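Local coordinates for putative secreted cellulose binding protein (Streptomyces coelicolor, PDB 4OY7) that cleaves glycosidic bonds in cellulose oxidatively by a copper-dependent mechanism, the chain here being its lytic polysaccharide monooxygenase domain, at residues 47-52 and 75-80; 67-72 and 81-86. All blocks are in the same frame, centred on the assembly; numbering follows the deposited sequence.

Interaction 1 (47-52 and 75-80)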
loop_
_atom_site.group_PDB
_atom_site.type_symbol
_atom_site.label_atom_id
_atom_site.label_comp_id
_atom_site.label_asym_id
_atom_site.label_seq_id
_atom_site.Cartn_x
_atom_site.Cartn_y
_atom_site.Cartn_z
ATOM N N TRP A 47 6.209 -7.201 -5.975
ATOM C CA TRP A 47 5.383 -6.090 -5.504
ATOM C C TRP A 47 4.673 -6.296 -4.150
ATOM O O TRP A 47 4.381 -5.324 -3.437
ATOM C CB TRP A 47 4.356 -5.764 -6.596
ATOM C CG TRP A 47 3.439 -6.897 -6.974
ATOM C CD1 TRP A 47 3.621 -7.805 -7.973
ATOM C CD2 TRP A 47 2.181 -7.240 -6.355
ATOM N NE1 TRP A 47 2.565 -8.680 -8.022
ATOM C CE2 TRP A 47 1.666 -8.345 -7.044
ATOM C CE3 TRP A 47 1.456 -6.724 -5.266
ATOM C CZ2 TRP A 47 0.457 -8.948 -6.691
ATOM C CZ3 TRP A 47 0.240 -7.304 -4.946
ATOM C CH2 TRP A 47 -0.239 -8.413 -5.653
ATOM N N PHE A 48 4.474 -7.559 -3.800
ATOM C CA PHE A 48 3.810 -7.993 -2.576
ATOM C C PHE A 48 4.743 -8.126 -1.372
ATOM O O PHE A 48 4.275 -8.396 -0.269
ATOM C CB PHE A 48 3.149 -9.355 -2.852
ATOM C CG PHE A 48 4.033 -10.296 -3.644
ATOM C CD1 PHE A 48 5.181 -10.847 -3.073
ATOM C CD2 PHE A 48 3.748 -10.598 -4.978
ATOM C CE1 PHE A 48 6.019 -11.687 -3.793
ATOM C CE2 PHE A 48 4.577 -11.447 -5.694
ATOM C CZ PHE A 48 5.710 -11.979 -5.105
ATOM N N ALA A 49 6.044 -7.944 -1.558
ATOM C CA ALA A 49 7.009 -8.343 -0.547
ATOM C C ALA A 49 7.549 -7.170 0.264
ATOM O O ALA A 49 8.680 -7.191 0.733
ATOM C CB ALA A 49 8.140 -9.154 -1.198
ATOM N N VAL A 50 6.699 -6.157 0.473
ATOM C CA VAL A 50 7.096 -4.971 1.227
ATOM C C VAL A 50 6.964 -5.274 2.731
ATOM O O VAL A 50 5.945 -4.972 3.359
ATOM C CB VAL A 50 6.267 -3.733 0.845
ATOM C CG1 VAL A 50 6.924 -2.506 1.441
ATOM C CG2 VAL A 50 6.224 -3.567 -0.664
ATOM N N LEU A 51 8.004 -5.857 3.302
ATOM C CA LEU A 51 7.917 -6.508 4.582
ATOM C C LEU A 51 9.092 -6.157 5.479
ATOM O O LEU A 51 10.159 -5.766 5.023
ATOM C CB LEU A 51 7.800 -8.034 4.382
ATOM C CG LEU A 51 9.035 -8.768 3.823
ATOM C CD1 LEU A 51 9.992 -9.253 4.901
ATOM C CD2 LEU A 51 8.567 -9.977 3.019
ATOM N N ASP A 52 8.860 -6.245 6.783
ATOM C CA ASP A 52 9.923 -6.144 7.783
ATOM C C ASP A 52 9.718 -7.387 8.648
ATOM O O ASP A 52 8.687 -7.514 9.322
ATOM C CB ASP A 52 9.782 -4.868 8.615
ATOM C CG ASP A 52 10.785 -4.771 9.768
ATOM O OD1 ASP A 52 10.717 -3.742 10.481
ATOM O OD2 ASP A 52 11.628 -5.670 9.952
ATOM N N SER A 75 13.143 -4.506 4.172
ATOM C CA SER A 75 12.724 -5.726 3.448
ATOM C C SER A 75 13.919 -6.363 2.753
ATOM O O SER A 75 15.010 -5.780 2.709
ATOM C CB SER A 75 11.635 -5.397 2.414
ATOM O OG SER A 75 12.205 -5.071 1.169
ATOM N N PRO A 76 13.716 -7.549 2.180
ATOM C CA PRO A 76 14.774 -8.172 1.380
ATOM C C PRO A 76 15.091 -7.474 0.050
ATOM O O PRO A 76 16.022 -7.908 -0.635
ATOM C CB PRO A 76 14.202 -9.563 1.065
ATOM C CG PRO A 76 13.034 -9.755 1.965
ATOM C CD PRO A 76 12.513 -8.385 2.268
ATOM N N TYR A 77 14.301 -6.468 -0.328
ATOM C CA TYR A 77 14.386 -5.813 -1.624
ATOM C C TYR A 77 14.458 -4.301 -1.474
ATOM O O TYR A 77 14.110 -3.738 -0.421
ATOM C CB TYR A 77 13.164 -6.175 -2.488
ATOM C CG TYR A 77 12.964 -7.653 -2.610
ATOM C CD1 TYR A 77 13.905 -8.435 -3.292
ATOM C CD2 TYR A 77 11.885 -8.286 -2.024
ATOM C CE1 TYR A 77 13.755 -9.800 -3.390
ATOM C CE2 TYR A 77 11.739 -9.668 -2.082
ATOM C CZ TYR A 77 12.680 -10.407 -2.790
ATOM O OH TYR A 77 12.550 -11.764 -2.888
ATOM N N ASP A 78 14.851 -3.640 -2.554
ATOM C CA ASP A 78 14.933 -2.189 -2.578
ATOM C C ASP A 78 13.576 -1.650 -2.994
ATOM O O ASP A 78 13.192 -1.795 -4.144
ATOM C CB ASP A 78 16.014 -1.731 -3.559
ATOM C CG ASP A 78 16.159 -0.220 -3.618
ATOM O OD1 ASP A 78 15.284 0.529 -3.107
ATOM O OD2 ASP A 78 17.157 0.241 -4.187
ATOM N N PHE A 79 12.836 -1.095 -2.034
ATOM C CA PHE A 79 11.544 -0.441 -2.294
ATOM C C PHE A 79 11.645 1.031 -1.971
ATOM O O PHE A 79 10.633 1.729 -1.899
ATOM C CB PHE A 79 10.429 -1.050 -1.416
ATOM C CG PHE A 79 10.011 -2.431 -1.827
ATOM C CD1 PHE A 79 9.358 -2.669 -3.037
ATOM C CD2 PHE A 79 10.258 -3.509 -0.982
ATOM C CE1 PHE A 79 8.993 -3.960 -3.405
ATOM C CE2 PHE A 79 9.912 -4.793 -1.344
ATOM C CZ PHE A 79 9.269 -5.025 -2.550
ATOM N N SER A 80 12.867 1.527 -1.840
ATOM C CA SER A 80 13.104 2.896 -1.374
ATOM C C SER A 80 12.426 3.957 -2.249
ATOM O O SER A 80 11.916 4.958 -1.728
ATOM C CB SER A 80 14.611 3.166 -1.243
ATOM O OG SER A 80 14.879 4.457 -0.705
#

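Interaction 2 (67-72 and 81-86)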
loop_
_atom_site.group_PDB
_atom_site.type_symbol
_atom_site.label_atom_id
_atom_site.label_comp_id
_atom_site.label_asym_id
_atom_site.label_seq_id
_atom_site.Cartn_x
_atom_site.Cartn_y
_atom_site.Cartn_z
ATOM N N THR A 67 9.513 6.556 5.489
ATOM C CA THR A 67 9.921 5.224 4.996
ATOM C C THR A 67 8.823 4.172 5.117
ATOM O O THR A 67 9.086 2.987 4.858
ATOM C CB THR A 67 11.157 4.688 5.714
ATOM O OG1 THR A 67 10.819 4.279 7.046
ATOM C CG2 THR A 67 12.232 5.718 5.716
ATOM N N LEU A 68 7.612 4.603 5.462
ATOM C CA LEU A 68 6.535 3.641 5.692
ATOM C C LEU A 68 6.291 2.768 4.460
ATOM O O LEU A 68 6.027 1.565 4.576
ATOM C CB LEU A 68 5.208 4.308 6.119
ATOM C CG LEU A 68 5.065 4.592 7.621
ATOM C CD1 LEU A 68 6.139 5.586 8.042
ATOM C CD2 LEU A 68 3.702 5.155 7.984
ATOM N N CYS A 69 6.368 3.371 3.277
ATOM C CA CYS A 69 5.979 2.668 2.046
ATOM C C CYS A 69 6.976 1.616 1.576
ATOM O O CYS A 69 6.677 0.848 0.661
ATOM C CB CYS A 69 5.669 3.648 0.906
ATOM S SG CYS A 69 4.495 4.947 1.379
ATOM N N SER A 70 8.134 1.585 2.227
ATOM C CA SER A 70 9.147 0.564 1.968
ATOM C C SER A 70 9.426 -0.261 3.218
ATOM O O SER A 70 10.501 -0.883 3.316
ATOM C CB SER A 70 10.452 1.202 1.485
ATOM O OG SER A 70 11.037 2.032 2.490
ATOM N N ALA A 71 8.497 -0.276 4.185
ATOM C CA ALA A 71 8.708 -1.047 5.427
ATOM C C ALA A 71 9.990 -0.634 6.139
ATOM O O ALA A 71 10.749 -1.475 6.663
ATOM C CB ALA A 71 8.731 -2.531 5.132
ATOM N N GLY A 72 10.255 0.657 6.186
ATOM C CA GLY A 72 11.444 1.165 6.884
ATOM C C GLY A 72 12.751 0.823 6.218
ATOM O O GLY A 72 13.833 0.955 6.822
ATOM N N ALA A 81 12.395 3.716 -3.552
ATOM C CA ALA A 81 11.799 4.676 -4.499
ATOM C C ALA A 81 10.308 4.902 -4.310
ATOM O O ALA A 81 9.795 5.946 -4.707
ATOM C CB ALA A 81 12.081 4.277 -5.954
ATOM N N TYR A 82 9.644 3.955 -3.656
ATOM C CA TYR A 82 8.200 3.977 -3.455
ATOM C C TYR A 82 7.840 4.891 -2.291
ATOM O O TYR A 82 6.679 5.144 -2.060
ATOM C CB TYR A 82 7.639 2.530 -3.347
ATOM C CG TYR A 82 7.920 1.795 -4.637
ATOM C CD1 TYR A 82 7.049 1.877 -5.710
ATOM C CD2 TYR A 82 9.115 1.107 -4.828
ATOM C CE1 TYR A 82 7.324 1.263 -6.910
ATOM C CE2 TYR A 82 9.405 0.498 -6.030
ATOM C CZ TYR A 82 8.505 0.579 -7.084
ATOM O OH TYR A 82 8.779 0.019 -8.320
ATOM N N ASN A 83 8.838 5.421 -1.581
ATOM C CA ASN A 83 8.616 6.562 -0.684
ATOM C C ASN A 83 8.641 7.959 -1.332
ATOM O O ASN A 83 8.309 8.933 -0.647
ATOM C CB ASN A 83 9.642 6.555 0.485
ATOM C CG ASN A 83 9.467 5.357 1.374
ATOM O OD1 ASN A 83 8.355 5.109 1.907
ATOM N ND2 ASN A 83 10.531 4.589 1.532
ATOM N N ALA A 84 9.017 8.078 -2.607
ATOM C CA ALA A 84 9.157 9.393 -3.252
ATOM C C ALA A 84 7.915 10.242 -3.046
ATOM O O ALA A 84 6.796 9.819 -3.322
ATOM C CB ALA A 84 9.457 9.225 -4.738
ATOM N N ALA A 85 8.132 11.441 -2.526
ATOM C CA ALA A 85 7.049 12.356 -2.200
ATOM C C ALA A 85 6.674 13.149 -3.462
ATOM O O ALA A 85 7.121 14.311 -3.678
ATOM C CB ALA A 85 7.468 13.294 -1.067
ATOM N N ARG A 86 5.875 12.486 -4.298
ATOM C CA ARG A 86 5.465 12.984 -5.610
ATOM C C ARG A 86 3.949 12.934 -5.713
ATOM O O ARG A 86 3.305 12.083 -5.090
ATOM C CB ARG A 86 6.016 12.062 -6.700
ATOM C CG ARG A 86 7.501 12.055 -6.857
ATOM C CD ARG A 86 7.949 10.982 -7.827
ATOM N NE ARG A 86 7.571 11.369 -9.178
ATOM C CZ ARG A 86 8.408 11.462 -10.202
ATOM N NH1 ARG A 86 9.706 11.197 -10.062
ATOM N NH2 ARG A 86 7.934 11.817 -11.384
#

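Interaction 1 (47-52 and 75-80)
The best-held polar atom in these segments is Asp78 OD1, which lies away from the interface, fixes the shape of 75-80 and is gripped by two hydrogen bonds. One comes from the backbone Ser80 N, 2.9 Å from Asp78 OD1 and nearly along the C-O axis, which closes an Asx turn; the other links it to Ser39 OG. A second local turn precedes it: Ser75 OG accepts from Tyr77 N at 2.9 Å, an ST turn. Folded by two such turns, segment 75-80 presents mainly apolar groups to 47-52.

The chief meeting is a CH-pi contact. Val50 CG2, anti to the carbonyl carbon, stands 3.7 Å from the centroid of the Phe79 ring and only 5° off its normal, so the methyl sits squarely over one face. Phe79 CE2 also comes within 3.4 Å of Ala49 O, the carbonyl of the residue preceding Val50, approaching obliquely. Tyr77 behaves differently, meeting Ala49 by its edge: Ala49 CB lies near the ring plane, 3.7 Å from Tyr77 CE2. Leu51 crosses Pro76 at about a right angle, CD1 touching Pro76 CD at 3.7 Å. Here the main chains press closely together, with Leu51 O 3.0 Å from Ser75 CA. An alanine in place of Phe79 would remove the ring and would probably leave Val50 CG2 and the Ala49 carbonyl without their main cover from this segment.

In the fold, the contact lays a loop against the edge of a beta-sheet. Val50, centre of an inverse gamma turn, and Asp52 make backbone hydrogen bonds with Phe186 and Asn184, pairing strand 51-52 antiparallel with strand 184-193. Phe79 also touches Thr11 of helix 10-18 and Ala43 of helix 42-45, so its ring sits between two helices and the turn that leads into strand 51-52.

Interaction 2 (67-72 and 81-86)
A disulfide-tethered 3-10 turn, joined by an asparagine side chain to a second 3-10 segment, forms this contact within the long loop region between strands 51-52 and 92-94 of the monooxygenase domain. Cys69, on the first turn, is bonded through SG to Cys188 of strand 184-193, which ties the loop covalently to the sheet. The second turn, ending at Asn83, docks on the first through the Asn83 amide.

That amide uses both its ends. Asn83 ND2 donates to Ser70 OG at 2.8 Å, with an N-H...O angle of 150° and the hydroxyl only 10° out of the amide plane. Asn83 OD1 receives a weak hydrogen bond from the backbone Cys69 N at 3.0 Å, bent to 127°. Because one end accepts a hydrogen bond while the other donates one, the pairing is consistent with this orientation of the amide and would restrain its rotation, the ND2 bond being the firmer of the two. Asn83 CG, anti to the carbonyl carbon, passes 3.7 Å from Thr67 CA, so the flat group lies alongside the backbone that it bridges.

The hydroxyl it meets has a second partner: Ser70 OG, placed between its backbone N and carbonyl carbon, is also hydrogen-bonded to Asp73 OD1. Asp73 thus acts as a second-shell residue that would probably strengthen the grip on Asn83 by orienting the serine and polarising its hydroxyl. Beside this polar pair, Cys69 CB packs 3.5 Å from Tyr82 O, a carbonyl hydrogen-bonded to Arg10 NH1. Helix 10-18 therefore reaches the same seam.

The receiving turn is braced from within, for Thr67 O accepts two backbone hydrogen bonds, from Ser70 N at 3.1 Å and from Gly72 N at 2.9 Å.

Overall arrangement
Interactions 1 and 2 cross along the chain, since 67-72 falls between 47-52 and 75-80 while 81-86 follows 75-80, and their centres lie 10 Å apart. They also touch directly: Val50 CG1 packs 3.5 Å from Cys69 O, Phe79 O lies 3.4 Å from Ser70 CB, and Leu51 O is 3.5 Å from Ala71 CB. Ser39 OG ties segment 75-80 to 81-86, being hydrogen-bonded to Asp78 OD1 and Ala81 N. Only interaction 1 comes near the copper site. By nearest atoms, the Leu51 side chain is about 6 Å from the bound copper and about 4 Å from the side chains of His1 and Glu183, whereas interaction 2, remote from the metal, holds the half-cystine Cys69.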